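Local coordinates for protein nine-heme cytochrome c (Desulfovibrio desulfuricans, PDB 1OFW) that carries electrons through nine c-type hemes and may form part of a transmembrane redox complex that passes electrons to the cytoplasm for sulfate reduction, at residues M142-I146 with N147-L151. Sequence-based numbering, arbitrary orientation.
Sequences MQKGI and NGTLL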
ATOM      1  N   MET A 142     -21.128   5.220 -16.906  1.00 21.32           N
ATOM      2  CA  MET A 142     -19.680   5.441 -17.179  1.00 18.34           C
ATOM      3  C   MET A 142     -19.450   6.511 -18.198  1.00 17.89           C
ATOM      4  O   MET A 142     -18.587   7.370 -18.050  1.00 20.94           O
ATOM      5  CB  MET A 142     -19.090   4.080 -17.593  1.00 18.49           C
ATOM      6  CG  MET A 142     -17.598   4.163 -17.927  1.00 20.17           C
ATOM      7  SD  MET A 142     -16.606   4.429 -16.433  1.00 21.08           S
ATOM      8  CE  MET A 142     -14.968   4.110 -17.058  1.00 22.48           C
ATOM      9  N   GLN A 143     -20.262   6.488 -19.303  1.00 18.60           N
ATOM     10  CA  GLN A 143     -20.107   7.499 -20.328  1.00 18.78           C
ATOM     11  C   GLN A 143     -20.385   8.896 -19.805  1.00 16.45           C
ATOM     12  O   GLN A 143     -19.686   9.868 -20.052  1.00 22.54           O
ATOM     13  CB  GLN A 143     -21.055   7.260 -21.528  1.00 23.75           C
ATOM     14  CG  GLN A 143     -20.647   6.037 -22.356  1.00 26.76           C
ATOM     15  CD  GLN A 143     -19.270   6.239 -22.969  1.00 22.35           C
ATOM     16  OE1 GLN A 143     -19.044   7.232 -23.675  1.00 24.38           O
ATOM     17  NE2 GLN A 143     -18.355   5.341 -22.625  1.00 21.75           N
ATOM     18  N   LYS A 144     -21.463   8.993 -19.015  1.00 21.15           N
ATOM     19  CA  LYS A 144     -21.773  10.308 -18.453  1.00 22.93           C
ATOM     20  C   LYS A 144     -20.697  10.797 -17.508  1.00 19.75           C
ATOM     21  O   LYS A 144     -20.389  11.978 -17.427  1.00 22.12           O
ATOM     22  CB  LYS A 144     -23.135  10.282 -17.754  1.00 25.91           C
ATOM     23  CG  LYS A 144     -24.284   9.850 -18.667  1.00 32.52           C
ATOM     24  CD  LYS A 144     -25.630   9.851 -17.940  1.00 38.57           C
ATOM     25  CE  LYS A 144     -26.749  10.190 -18.929  1.00 45.44           C
ATOM     26  NZ  LYS A 144     -28.024   9.480 -18.608  1.00 52.87           N
ATOM     27  N   GLY A 145     -20.091   9.820 -16.800  1.00 23.13           N
ATOM     28  CA  GLY A 145     -19.025  10.210 -15.889  1.00 19.68           C
ATOM     29  C   GLY A 145     -17.838  10.796 -16.604  1.00 15.96           C
ATOM     30  O   GLY A 145     -17.203  11.791 -16.284  1.00 20.29           O
ATOM     31  N   ILE A 146     -17.530  10.086 -17.699  1.00 18.46           N
ATOM     32  CA  ILE A 146     -16.418  10.506 -18.529  1.00 20.53           C
ATOM     33  C   ILE A 146     -16.668  11.876 -19.151  1.00 24.92           C
ATOM     34  O   ILE A 146     -15.751  12.706 -19.127  1.00 22.15           O
ATOM     35  CB  ILE A 146     -16.135   9.461 -19.618  1.00 24.43           C
ATOM     36  CG1 ILE A 146     -15.630   8.142 -19.000  1.00 22.68           C
ATOM     37  CG2 ILE A 146     -15.200  10.069 -20.646  1.00 24.82           C
ATOM     38  CD1 ILE A 146     -15.484   7.037 -20.017  1.00 24.39           C
ATOM     39  N   ASN A 147     -17.904  12.039 -19.643  1.00 29.33           N
ATOM     40  CA  ASN A 147     -18.269  13.302 -20.279  1.00 31.66           C
ATOM     41  C   ASN A 147     -18.628  14.404 -19.292  1.00 34.70           C
ATOM     42  O   ASN A 147     -18.780  15.569 -19.697  1.00 32.41           O
ATOM     43  CB  ASN A 147     -19.480  13.117 -21.204  1.00 38.00           C
ATOM     44  CG  ASN A 147     -19.402  11.918 -22.119  1.00 50.19           C
ATOM     45  OD1 ASN A 147     -18.338  11.350 -22.390  1.00 54.27           O
ATOM     46  ND2 ASN A 147     -20.574  11.506 -22.621  1.00 55.37           N
ATOM     47  N   GLY A 148     -18.801  14.103 -18.002  1.00 26.33           N
ATOM     48  CA  GLY A 148     -18.988  15.162 -17.034  1.00 25.83           C
ATOM     49  C   GLY A 148     -20.450  15.557 -16.908  1.00 28.01           C
ATOM     50  O   GLY A 148     -20.766  16.599 -16.309  1.00 33.29           O
ATOM     51  N   THR A 149     -21.338  14.745 -17.434  1.00 24.61           N
ATOM     52  CA  THR A 149     -22.765  15.049 -17.441  1.00 26.84           C
ATOM     53  C   THR A 149     -23.503  14.144 -16.485  1.00 24.79           C
ATOM     54  O   THR A 149     -24.714  14.119 -16.351  1.00 28.55           O
ATOM     55  CB  THR A 149     -23.351  14.954 -18.859  1.00 31.01           C
ATOM     56  OG1 THR A 149     -23.342  13.593 -19.329  1.00 37.03           O
ATOM     57  CG2 THR A 149     -22.511  15.724 -19.879  1.00 29.97           C
ATOM     58  N   LEU A 150     -22.784  13.326 -15.712  1.00 22.86           N
ATOM     59  CA  LEU A 150     -23.454  12.491 -14.739  1.00 24.67           C
ATOM     60  C   LEU A 150     -24.078  13.394 -13.653  1.00 24.47           C
ATOM     61  O   LEU A 150     -23.392  14.285 -13.181  1.00 25.98           O
ATOM     62  CB  LEU A 150     -22.493  11.475 -14.093  1.00 21.50           C
ATOM     63  CG  LEU A 150     -23.100  10.436 -13.148  1.00 21.47           C
ATOM     64  CD1 LEU A 150     -23.985   9.435 -13.860  1.00 24.05           C
ATOM     65  CD2 LEU A 150     -22.020   9.680 -12.362  1.00 21.27           C
ATOM     66  N   LEU A 151     -25.321  13.125 -13.292  1.00 28.68           N
ATOM     67  CA  LEU A 151     -25.958  13.957 -12.263  1.00 33.98           C
ATOM     68  C   LEU A 151     -25.299  13.751 -10.911  1.00 33.26           C
ATOM     69  O   LEU A 151     -25.023  12.596 -10.581  1.00 26.17           O
ATOM     70  CB  LEU A 151     -27.454  13.657 -12.160  1.00 37.44           C
ATOM     71  CG  LEU A 151     -28.282  14.154 -13.361  1.00 42.58           C
ATOM     72  CD1 LEU A 151     -29.662  13.538 -13.338  1.00 40.18           C
ATOM     73  CD2 LEU A 151     -28.312  15.674 -13.351  1.00 47.30           C
TER
HETATM   74  O   HOH W   1     -17.027   8.946 -24.061  1.00 38.70           O
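K144 and T149 meet where helix 139-147 ends, their backbones joined by the bond from T149 N to K144 O (2.9 Å, 144° at the hydrogen). The same carbonyl oxygen also receives weak bonds from G148 N and L150 N, so three successive amides converge on it. G148 N is shared, with a second weak bond to G145 O at 3.3 Å. One residue earlier, N147 N makes a helical bond to Q143 O, at 2.8 Å and a fairly straight 161°.

Among the side chains, the polar link is made through water: one molecule donates to both Q143 OE1 (2.7 Å) and N147 OD1 (3.2 Å), bridging the two amides, while Q143 NE2 is bonded to the carbonyl of N24.

Van der Waals contact centres on the CB of K144. T149 OG1 lies 3.7 Å from K144 CB, the two side chains crossing at about a right angle. The apolar part comes from L150, whose CB is 3.9 Å from K144 CB. With L150 CG anti to the backbone N (chi1 -174°), CD1 also reaches K144 CB.

Positive phi at G148 turns the chain out of the helix toward helix 152-164. With G148 as C-prime residue, the bonds T149 N to K144 O and G148 N to G145 O form a Schellman motif that ends helix 139-147.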